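Local coordinates for phosphodiesterase (Candida albicans, PDB 6CPU), which is a largely helical phosphodiesterase of the HD superfamily that holds a zinc ion and a magnesium ion, at residues Leu10-Val15 / Val47-Thr52; His31-Thr36 / Ile197-Asp202; Ile91-Thr96 / Leu391-Pro396; Asn99-Gln104 / Gln115-Ala120. All blocks are in the same frame, centred on the assembly; numbering follows the deposited sequence.

Contact 1. Residues Leu10-Val15 / Val47-Thr52; sequences LEIPQV and VIIFPT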
# COMPACT_ATOMS: atom_id res chain seq x y z
N LEU A 10 -22.65 28.64 6.36
CA LEU A 10 -23.45 27.87 7.31
C LEU A 10 -22.59 27.18 8.39
O LEU A 10 -21.53 26.63 8.10
CB LEU A 10 -24.29 26.83 6.57
CG LEU A 10 -25.09 25.82 7.40
CD1 LEU A 10 -26.12 26.50 8.30
CD2 LEU A 10 -25.77 24.82 6.47
N GLU A 11 -23.06 27.25 9.63
CA GLU A 11 -22.46 26.53 10.74
C GLU A 11 -23.46 25.53 11.29
O GLU A 11 -24.67 25.77 11.28
CB GLU A 11 -22.02 27.51 11.83
CG GLU A 11 -20.79 28.32 11.44
CD GLU A 11 -20.36 29.30 12.51
OE1 GLU A 11 -20.39 28.95 13.71
OE2 GLU A 11 -19.97 30.43 12.14
N ILE A 12 -22.95 24.39 11.76
CA ILE A 12 -23.76 23.30 12.30
C ILE A 12 -23.17 22.90 13.65
O ILE A 12 -22.68 21.78 13.82
CB ILE A 12 -23.83 22.08 11.35
CG1 ILE A 12 -22.43 21.63 10.89
CG2 ILE A 12 -24.67 22.40 10.12
CD1 ILE A 12 -22.44 20.37 10.05
N PRO A 13 -23.23 23.82 14.64
CA PRO A 13 -22.45 23.65 15.88
C PRO A 13 -22.81 22.42 16.71
O PRO A 13 -21.96 21.93 17.45
CB PRO A 13 -22.76 24.94 16.67
CG PRO A 13 -24.04 25.44 16.10
CD PRO A 13 -24.03 25.05 14.66
N GLN A 14 -24.04 21.94 16.58
CA GLN A 14 -24.50 20.76 17.32
C GLN A 14 -23.63 19.52 17.07
O GLN A 14 -23.52 18.66 17.95
CB GLN A 14 -25.96 20.43 16.99
CG GLN A 14 -26.27 20.29 15.50
CD GLN A 14 -27.40 19.32 15.19
OE1 GLN A 14 -28.02 18.75 16.09
NE2 GLN A 14 -27.68 19.12 13.90
N VAL A 15 -23.02 19.43 15.89
CA VAL A 15 -22.19 18.28 15.51
C VAL A 15 -20.70 18.61 15.32
O VAL A 15 -19.91 17.71 15.04
CB VAL A 15 -22.71 17.59 14.23
CG1 VAL A 15 -24.12 17.06 14.46
CG2 VAL A 15 -22.69 18.53 13.03
N VAL A 47 -17.71 16.16 7.78
CA VAL A 47 -18.87 16.73 7.09
C VAL A 47 -18.38 17.80 6.13
O VAL A 47 -17.64 18.71 6.54
CB VAL A 47 -19.88 17.36 8.08
CG1 VAL A 47 -21.04 18.02 7.32
CG2 VAL A 47 -20.40 16.33 9.06
N ILE A 48 -18.75 17.69 4.86
CA ILE A 48 -18.42 18.72 3.87
C ILE A 48 -19.70 19.47 3.48
O ILE A 48 -20.68 18.87 3.07
CB ILE A 48 -17.73 18.15 2.62
CG1 ILE A 48 -16.46 17.39 3.02
CG2 ILE A 48 -17.37 19.26 1.64
CD1 ILE A 48 -15.73 16.75 1.86
N ILE A 49 -19.66 20.80 3.63
CA ILE A 49 -20.81 21.66 3.32
C ILE A 49 -20.53 22.37 2.00
O ILE A 49 -19.61 23.19 1.90
CB ILE A 49 -21.08 22.69 4.44
CG1 ILE A 49 -21.07 22.00 5.80
CG2 ILE A 49 -22.43 23.38 4.21
CD1 ILE A 49 -21.24 22.94 6.98
N PHE A 50 -21.33 22.02 0.99
CA PHE A 50 -21.30 22.67 -0.32
C PHE A 50 -22.38 23.76 -0.40
O PHE A 50 -23.30 23.77 0.42
CB PHE A 50 -21.57 21.66 -1.43
CG PHE A 50 -20.46 20.67 -1.62
CD1 PHE A 50 -19.39 20.97 -2.44
CD2 PHE A 50 -20.49 19.44 -0.98
CE1 PHE A 50 -18.36 20.06 -2.63
CE2 PHE A 50 -19.47 18.52 -1.17
CZ PHE A 50 -18.41 18.83 -2.00
N PRO A 51 -22.26 24.67 -1.38
CA PRO A 51 -23.35 25.63 -1.66
C PRO A 51 -24.61 24.93 -2.16
O PRO A 51 -24.51 23.91 -2.85
CB PRO A 51 -22.77 26.52 -2.77
CG PRO A 51 -21.31 26.25 -2.82
CD PRO A 51 -21.09 24.88 -2.25
N THR A 52 -25.78 25.48 -1.83
CA THR A 52 -27.06 24.90 -2.27
C THR A 52 -27.19 24.96 -3.79
O THR A 52 -26.54 25.77 -4.45
CB THR A 52 -28.28 25.60 -1.64
OG1 THR A 52 -28.29 26.98 -2.01
CG2 THR A 52 -28.28 25.46 -0.12
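The flat group at this contact is the amide that joins Leu10 to Glu11. Ile49 CD1 lies beyond Leu10 O, 3.9 Å away and well off the plane of that amide. That oxygen's hydrogen bond comes from Tyr19 OH; the methyl only packs against it. All the other atoms that meet are aliphatic branches. Ile12 carries the middle of the contact: with chi1 at 51°, its CG1 is wedged between the backbone N and the carbonyl carbon, and the extended chain beyond it aims CD1 at strand 46-49. There CD1 meets Val47 CG1 tip to tip at 3.9 Å, and also faces Ile49 CD1 at 4.2 Å. Ile49 is forked. Its CD1 serves Ile12 and the Leu10 carbonyl, while its CG2 branch takes Leu10 CD2 at 4.3 Å nearer solvent. Segment 10-15 belongs to the connection between strands 2-6 and 16-21 of a parallel sheet, and it lies over the sheet face that Val47 and Ile49 present. Val4 of strand 2-6 touches both Ile12 and Ile49, while Ile117 of helix 110-124 packs on Val15 and Val47. Ile12 O is taken up nearby: Val15 N bonds it at 3.2 Å in a tight turn, and Thr16 OG1 of the next strand bonds it too. Cohesion across the contact therefore rests on dispersion forces and the burial of branched methyls, which fix no hydrogen-bond register between the loop and the strand.

Contact 2. Residues His31-Thr36 / Ile197-Asp202; sequences HLFKKT and IELLQD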
# COMPACT_ATOMS: atom_id res chain seq x y z
N HIS A 31 -6.42 19.70 1.47
CA HIS A 31 -6.55 19.35 2.89
C HIS A 31 -6.85 17.85 3.03
O HIS A 31 -6.27 17.18 3.90
CB HIS A 31 -7.67 20.19 3.49
CG HIS A 31 -8.02 19.85 4.91
ND1 HIS A 31 -7.27 20.28 5.98
CD2 HIS A 31 -9.07 19.18 5.42
CE1 HIS A 31 -7.84 19.87 7.10
NE2 HIS A 31 -8.93 19.19 6.79
N LEU A 32 -7.75 17.34 2.19
CA LEU A 32 -8.13 15.92 2.24
C LEU A 32 -6.98 15.02 1.82
O LEU A 32 -6.77 14.01 2.46
CB LEU A 32 -9.35 15.65 1.36
CG LEU A 32 -10.64 16.33 1.81
CD1 LEU A 32 -11.70 16.02 0.78
CD2 LEU A 32 -11.08 15.87 3.19
N PHE A 33 -6.24 15.38 0.76
CA PHE A 33 -5.09 14.55 0.30
C PHE A 33 -4.04 14.38 1.40
O PHE A 33 -3.42 13.32 1.49
CB PHE A 33 -4.43 15.13 -0.95
CG PHE A 33 -5.05 14.69 -2.25
CD1 PHE A 33 -5.18 13.35 -2.58
CD2 PHE A 33 -5.48 15.64 -3.18
CE1 PHE A 33 -5.75 12.96 -3.78
CE2 PHE A 33 -6.02 15.25 -4.38
CZ PHE A 33 -6.16 13.92 -4.69
N LYS A 34 -3.85 15.41 2.23
CA LYS A 34 -2.82 15.40 3.26
C LYS A 34 -3.16 14.53 4.47
O LYS A 34 -2.27 14.18 5.25
CB LYS A 34 -2.50 16.83 3.72
CG LYS A 34 -1.66 17.57 2.70
CD LYS A 34 -1.09 18.87 3.22
CE LYS A 34 -2.12 19.96 3.28
NZ LYS A 34 -1.46 21.29 3.44
N LYS A 35 -4.43 14.14 4.60
CA LYS A 35 -4.85 13.29 5.73
C LYS A 35 -4.12 11.95 5.85
O LYS A 35 -3.92 11.44 6.98
CB LYS A 35 -6.37 13.10 5.71
CG LYS A 35 -7.05 14.41 6.09
CD LYS A 35 -8.53 14.26 6.30
CE LYS A 35 -9.11 15.53 6.88
NZ LYS A 35 -8.84 15.65 8.34
N THR A 36 -3.66 11.38 4.73
CA THR A 36 -2.93 10.12 4.77
C THR A 36 -1.40 10.30 4.98
O THR A 36 -0.62 9.36 4.77
CB THR A 36 -3.27 9.26 3.54
OG1 THR A 36 -3.10 10.02 2.34
CG2 THR A 36 -4.69 8.79 3.64
N ILE A 197 3.66 18.15 -5.38
CA ILE A 197 4.90 18.27 -4.61
C ILE A 197 4.74 19.20 -3.41
O ILE A 197 5.39 18.99 -2.37
CB ILE A 197 6.09 18.74 -5.50
CG1 ILE A 197 7.44 18.51 -4.79
CG2 ILE A 197 5.93 20.20 -5.89
CD1 ILE A 197 7.97 17.10 -4.90
N GLU A 198 3.87 20.20 -3.53
CA GLU A 198 3.62 21.14 -2.43
C GLU A 198 2.84 20.51 -1.29
O GLU A 198 2.77 21.10 -0.22
CB GLU A 198 2.87 22.38 -2.93
CG GLU A 198 3.73 23.32 -3.75
CD GLU A 198 2.91 24.45 -4.35
OE1 GLU A 198 2.01 24.99 -3.66
OE2 GLU A 198 3.16 24.80 -5.52
N LEU A 199 2.24 19.35 -1.51
CA LEU A 199 1.48 18.65 -0.47
C LEU A 199 2.37 17.75 0.39
O LEU A 199 1.88 17.14 1.33
CB LEU A 199 0.33 17.84 -1.09
CG LEU A 199 -0.70 18.65 -1.90
CD1 LEU A 199 -1.87 17.79 -2.33
CD2 LEU A 199 -1.20 19.84 -1.10
N LEU A 200 3.66 17.67 0.06
CA LEU A 200 4.63 16.99 0.91
C LEU A 200 5.20 17.98 1.91
O LEU A 200 5.39 19.15 1.58
CB LEU A 200 5.76 16.39 0.07
CG LEU A 200 5.34 15.44 -1.05
CD1 LEU A 200 6.58 14.96 -1.79
CD2 LEU A 200 4.53 14.25 -0.53
N GLN A 201 5.50 17.52 3.12
CA GLN A 201 6.01 18.42 4.16
C GLN A 201 7.43 18.93 3.90
O GLN A 201 7.73 20.09 4.15
CB GLN A 201 5.95 17.76 5.53
CG GLN A 201 5.97 18.78 6.66
CD GLN A 201 5.81 18.13 8.02
OE1 GLN A 201 6.25 17.00 8.25
NE2 GLN A 201 5.19 18.86 8.94
N ASP A 202 8.31 18.05 3.42
CA ASP A 202 9.70 18.42 3.15
C ASP A 202 10.15 17.91 1.78
O ASP A 202 10.56 16.77 1.63
CB ASP A 202 10.59 17.85 4.25
CG ASP A 202 12.04 18.29 4.15
OD1 ASP A 202 12.40 19.12 3.27
OD2 ASP A 202 12.84 17.79 4.96
O HOH W 1 0.38 22.22 1.92
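Lys34 NZ donates a 2.6 Å hydrogen bond to a water, which in turn makes a weak, long bond to Glu198 O at 3.4 Å. The water thus links the C-terminal part of helix 25-34 to the 3-10 turn that ends at Leu199, loosely on the Glu198 side, with about 139° between its partners. Helix 25-34 is the helix of a beta-alpha-beta crossover between strands 16-21 and 46-49; here its C-terminal part meets the helical body of the chain. The lysine reaches the water by staying extended at chi2 and bending at chi3 (-77°). On the way its methylenes brush the other backbone: Lys34 CG and CD lie 3.8 Å and 3.9 Å from Leu199 O, van der Waals contact of methylenes with a carbonyl oxygen. The bridge sits at the exposed side, and the buried side belongs to Leu199. That leucine points toward the helix and brings its CD1 methyl against Phe33. The phenylalanine is met at CB, since its ring leads away; what CD1 sees of the ring it sees obliquely. Further along, this ring meets Phe95 edge to face and touches Ile262 of helix 253-264. The same helix backs Leu199 through Phe261, and its Arg264 NH2 bonds Phe33 O. Leu199 is thus held between two helices, with the lysine amine linked to its turn through the water. Its tightest apolar approach in this pair of segments is Leu199 CD1 to Phe33 CB, at 3.9 Å.

Contact 3. Residues Ile91-Thr96 / Leu391-Pro396; sequences IQFFFT and LRICWP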
# COMPACT_ATOMS: atom_id res chain seq x y z
N ILE A 91 -15.41 13.67 -4.53
CA ILE A 91 -15.27 13.36 -3.10
C ILE A 91 -15.63 11.90 -2.82
O ILE A 91 -14.90 11.18 -2.13
CB ILE A 91 -16.16 14.32 -2.26
CG1 ILE A 91 -15.62 15.76 -2.29
CG2 ILE A 91 -16.28 13.86 -0.82
CD1 ILE A 91 -14.16 15.92 -1.91
N GLN A 92 -16.77 11.45 -3.35
CA GLN A 92 -17.23 10.08 -3.17
C GLN A 92 -16.18 9.04 -3.61
O GLN A 92 -15.98 8.02 -2.93
CB GLN A 92 -18.52 9.89 -3.97
CG GLN A 92 -19.32 8.65 -3.65
CD GLN A 92 -20.51 8.48 -4.59
OE1 GLN A 92 -20.46 8.84 -5.77
NE2 GLN A 92 -21.59 7.92 -4.06
N PHE A 93 -15.54 9.28 -4.75
CA PHE A 93 -14.62 8.31 -5.34
C PHE A 93 -13.22 8.43 -4.78
O PHE A 93 -12.64 7.45 -4.33
CB PHE A 93 -14.54 8.44 -6.87
CG PHE A 93 -13.63 7.43 -7.51
CD1 PHE A 93 -14.03 6.11 -7.64
CD2 PHE A 93 -12.36 7.78 -7.93
CE1 PHE A 93 -13.19 5.16 -8.20
CE2 PHE A 93 -11.51 6.84 -8.49
CZ PHE A 93 -11.94 5.53 -8.64
N PHE A 94 -12.65 9.63 -4.83
CA PHE A 94 -11.26 9.81 -4.42
C PHE A 94 -11.07 9.84 -2.92
O PHE A 94 -9.98 9.59 -2.44
CB PHE A 94 -10.64 11.05 -5.06
CG PHE A 94 -10.56 10.96 -6.56
CD1 PHE A 94 -9.55 10.25 -7.17
CD2 PHE A 94 -11.53 11.56 -7.34
CE1 PHE A 94 -9.48 10.16 -8.56
CE2 PHE A 94 -11.48 11.46 -8.72
CZ PHE A 94 -10.45 10.76 -9.33
N PHE A 95 -12.12 10.16 -2.16
CA PHE A 95 -11.99 10.30 -0.70
C PHE A 95 -12.93 9.40 0.10
O PHE A 95 -13.29 9.67 1.25
CB PHE A 95 -12.04 11.79 -0.31
CG PHE A 95 -10.94 12.57 -0.94
CD1 PHE A 95 -9.63 12.43 -0.49
CD2 PHE A 95 -11.17 13.39 -2.04
CE1 PHE A 95 -8.59 13.10 -1.10
CE2 PHE A 95 -10.13 14.07 -2.65
CZ PHE A 95 -8.84 13.93 -2.18
N THR A 96 -13.26 8.27 -0.52
CA THR A 96 -14.07 7.22 0.09
C THR A 96 -13.51 6.82 1.46
O THR A 96 -14.24 6.64 2.43
CB THR A 96 -14.18 5.98 -0.87
OG1 THR A 96 -15.02 4.99 -0.29
CG2 THR A 96 -12.82 5.35 -1.19
N LEU A 391 -5.74 1.78 -11.24
CA LEU A 391 -5.11 1.84 -12.56
C LEU A 391 -6.09 2.15 -13.69
O LEU A 391 -5.72 2.87 -14.62
CB LEU A 391 -4.32 0.55 -12.86
CG LEU A 391 -3.14 0.22 -11.94
CD1 LEU A 391 -2.56 -1.13 -12.29
CD2 LEU A 391 -2.06 1.30 -12.00
N ARG A 392 -7.32 1.64 -13.61
CA ARG A 392 -8.33 1.91 -14.66
C ARG A 392 -8.59 3.41 -14.82
O ARG A 392 -8.85 3.88 -15.93
CB ARG A 392 -9.64 1.17 -14.37
CG ARG A 392 -10.75 1.37 -15.41
CD ARG A 392 -10.35 0.79 -16.76
NE ARG A 392 -11.30 1.15 -17.82
CZ ARG A 392 -11.27 2.26 -18.55
NH1 ARG A 392 -10.37 3.23 -18.35
NH2 ARG A 392 -12.20 2.43 -19.49
N ILE A 393 -8.55 4.14 -13.70
CA ILE A 393 -8.74 5.59 -13.68
C ILE A 393 -7.43 6.36 -13.90
O ILE A 393 -7.37 7.27 -14.71
CB ILE A 393 -9.41 6.03 -12.35
CG1 ILE A 393 -10.74 5.30 -12.15
CG2 ILE A 393 -9.58 7.55 -12.28
CD1 ILE A 393 -11.71 5.34 -13.32
N CYS A 394 -6.38 5.99 -13.17
CA CYS A 394 -5.12 6.74 -13.18
C CYS A 394 -4.16 6.42 -14.32
O CYS A 394 -3.38 7.28 -14.72
CB CYS A 394 -4.37 6.52 -11.88
SG CYS A 394 -5.28 7.17 -10.47
N TRP A 395 -4.19 5.19 -14.83
CA TRP A 395 -3.18 4.72 -15.78
C TRP A 395 -3.76 3.65 -16.73
O TRP A 395 -3.17 2.58 -16.90
CB TRP A 395 -1.97 4.17 -15.00
CG TRP A 395 -0.64 4.28 -15.68
CD1 TRP A 395 -0.41 4.59 -17.00
CD2 TRP A 395 0.63 4.06 -15.09
NE1 TRP A 395 0.94 4.57 -17.25
CE2 TRP A 395 1.61 4.25 -16.09
CE3 TRP A 395 1.06 3.72 -13.80
CZ2 TRP A 395 2.98 4.10 -15.85
CZ3 TRP A 395 2.42 3.58 -13.55
CH2 TRP A 395 3.36 3.77 -14.57
N PRO A 396 -4.92 3.94 -17.36
CA PRO A 396 -5.58 2.93 -18.18
C PRO A 396 -4.73 2.40 -19.34
O PRO A 396 -4.83 1.22 -19.70
CB PRO A 396 -6.83 3.65 -18.71
CG PRO A 396 -6.55 5.10 -18.54
CD PRO A 396 -5.66 5.21 -17.34
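Phe93 reaches from helix 84-94 to Ile393 on helix 377-394. Its CB points toward the partner helix, and the ring is carried outward from there with CG anti to the backbone N (chi1 -178°). Along one side of the ring CD2 comes first. It stands over the centre of the neighbouring Phe94 ring, 3.6 Å above its plane, while Phe94 CD2 lies at the edge of the Phe93 ring and in its plane. CE2 follows and comes within 4.0 Å of Ile393 CG1. At the tip, CZ makes the closest contact with that same carbon, 3.7 Å, and the phenylalanine and isoleucine run alongside one another, pointing opposite ways. Lys389, one turn back on the partner helix, makes a cation-pi contact with the Phe93 ring, and Leu183 of helix 177-193 packs against it as well. Phe94 adds a looser touch: its CZ meets the other branch of the isoleucine, Ile393 CG2, at 4.4 Å. The nearest CA atoms, those of Phe94 and Ile393, are 10.5 Å apart, so the two phenylalanines and the isoleucine together bridge the gap between the helices. The arrangement is a buried helix-to-helix contact near two C-terminal helix ends, joining a beta-alpha-beta crossover helix to a helix of the all-helical phosphodiesterase domain.

Contact 4. Residues Asn99-Gln104 / Gln115-Ala120; sequences NILMIQ and QEISSA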
# COMPACT_ATOMS: atom_id res chain seq x y z
N ASN A 99 -14.53 8.71 5.46
CA ASN A 99 -15.79 8.74 6.26
C ASN A 99 -16.51 10.08 6.16
O ASN A 99 -16.77 10.73 7.17
CB ASN A 99 -15.51 8.43 7.72
CG ASN A 99 -14.62 7.23 7.88
OD1 ASN A 99 -15.00 6.11 7.51
ND2 ASN A 99 -13.41 7.45 8.40
N ILE A 100 -16.80 10.49 4.92
CA ILE A 100 -17.35 11.82 4.65
C ILE A 100 -18.86 11.77 4.46
O ILE A 100 -19.37 10.90 3.75
CB ILE A 100 -16.69 12.43 3.40
CG1 ILE A 100 -15.22 12.79 3.68
CG2 ILE A 100 -17.46 13.66 2.93
CD1 ILE A 100 -14.37 13.02 2.45
N LEU A 101 -19.56 12.71 5.09
CA LEU A 101 -20.96 13.05 4.78
C LEU A 101 -20.99 14.41 4.08
O LEU A 101 -20.45 15.39 4.60
CB LEU A 101 -21.77 13.16 6.05
CG LEU A 101 -23.26 13.45 5.86
CD1 LEU A 101 -23.90 12.38 4.99
CD2 LEU A 101 -23.95 13.53 7.20
N MET A 102 -21.61 14.47 2.91
CA MET A 102 -21.74 15.71 2.15
C MET A 102 -23.14 16.28 2.32
O MET A 102 -24.12 15.55 2.16
CB MET A 102 -21.47 15.46 0.66
CG MET A 102 -20.03 15.11 0.35
SD MET A 102 -19.72 14.84 -1.41
CE MET A 102 -20.35 13.19 -1.63
N ILE A 103 -23.23 17.57 2.63
CA ILE A 103 -24.52 18.27 2.66
C ILE A 103 -24.47 19.53 1.81
O ILE A 103 -23.40 20.06 1.54
CB ILE A 103 -24.95 18.63 4.11
CG1 ILE A 103 -24.08 19.74 4.70
CG2 ILE A 103 -24.91 17.41 5.01
CD1 ILE A 103 -24.36 20.02 6.16
N GLN A 104 -25.64 20.00 1.38
CA GLN A 104 -25.72 21.33 0.76
C GLN A 104 -26.90 22.13 1.32
O GLN A 104 -28.05 21.69 1.29
CB GLN A 104 -25.77 21.25 -0.77
CG GLN A 104 -26.30 19.96 -1.36
CD GLN A 104 -26.50 20.06 -2.86
OE1 GLN A 104 -26.06 21.02 -3.49
NE2 GLN A 104 -27.18 19.08 -3.44
N GLN A 115 -27.81 12.15 14.51
CA GLN A 115 -27.86 10.70 14.75
C GLN A 115 -26.84 9.96 13.88
O GLN A 115 -26.10 9.09 14.36
CB GLN A 115 -29.27 10.17 14.46
CG GLN A 115 -29.51 8.73 14.87
CD GLN A 115 -29.06 7.72 13.82
OE1 GLN A 115 -29.14 7.97 12.61
NE2 GLN A 115 -28.58 6.56 14.28
N GLU A 116 -26.81 10.32 12.60
CA GLU A 116 -25.87 9.76 11.65
C GLU A 116 -24.41 10.01 12.08
O GLU A 116 -23.59 9.09 12.11
CB GLU A 116 -26.13 10.37 10.27
CG GLU A 116 -25.85 9.45 9.10
CD GLU A 116 -26.39 9.96 7.78
OE1 GLU A 116 -27.45 10.63 7.78
OE2 GLU A 116 -25.76 9.69 6.73
N ILE A 117 -24.09 11.26 12.41
CA ILE A 117 -22.74 11.62 12.83
C ILE A 117 -22.38 10.98 14.17
O ILE A 117 -21.27 10.50 14.35
CB ILE A 117 -22.53 13.15 12.88
CG1 ILE A 117 -22.58 13.72 11.46
CG2 ILE A 117 -21.20 13.50 13.52
CD1 ILE A 117 -22.73 15.23 11.41
N SER A 118 -23.33 10.96 15.11
CA SER A 118 -23.07 10.37 16.42
C SER A 118 -22.81 8.87 16.31
O SER A 118 -21.87 8.36 16.91
CB SER A 118 -24.22 10.61 17.39
OG SER A 118 -23.82 10.22 18.69
N SER A 119 -23.63 8.18 15.52
CA SER A 119 -23.44 6.75 15.30
C SER A 119 -22.09 6.48 14.65
O SER A 119 -21.36 5.60 15.09
CB SER A 119 -24.55 6.18 14.42
OG SER A 119 -25.79 6.21 15.12
N ALA A 120 -21.74 7.25 13.61
CA ALA A 120 -20.45 7.08 12.94
C ALA A 120 -19.28 7.34 13.89
O ALA A 120 -18.30 6.58 13.92
CB ALA A 120 -20.37 7.98 11.71
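This is a strand-to-helix contact, partly buried, in which Leu101 of strand 100-103 meets one turn of helix 110-124 that lies over the sheet. With CG anti to its own N (chi1 -178°), the leucine spreads its two methyls over neighbouring helix residues. CD1 lies 3.7 Å from Glu116 OE2, the leucine and glutamate chains crossing at about a right angle; this is contact between a methyl and a carboxylate oxygen. The other branch, CD2, faces Ile117 CG1 at a loose 4.5 Å. Leu113, one turn earlier, also touches Leu101. Within the helix, Gln115 O is gripped twice, by Ser119 N at 2.9 Å and by Ser119 OG at 3.0 Å; the two donors come from opposite faces of the carbonyl plane, with a C=O...OG angle of 147°. Ile117 goes on to pack against Val47 of the adjacent strand and Val15 of the loop between strands 2-6 and 16-21. Strand 100-103 is an outermost strand of the parallel sheet and bonds through its backbone to strand 46-49. Its Ile100 and Met102 rest on Ile91 of helix 84-94, which covers the opposite face from helix 110-124.

In the fold
Contacts 1 and 4 lie closest, their centres about 11 Å apart, on neighbouring strands 46-49 and 100-103 of one parallel sheet; backbone bonds between Ile48, Leu101 and Ile103 join them. Both use the sheet face covered by loop 10-15 and helix 110-124. The other face carries helices 25-34 and 84-94, whose C-terminal parts take part in contacts 2 and 3, centres about 24 Å and 26 Å from that of contact 1. Those two have centres about 17 Å apart and meet through Phe33, Leu32, Phe95 and Ile91. Along the chain contact 1 crosses contact 2, contact 2 crosses contact 3, and contact 4 falls within the chain spans of contacts 2 and 3. These two fasten the N-terminal alpha/beta layers to the helical body.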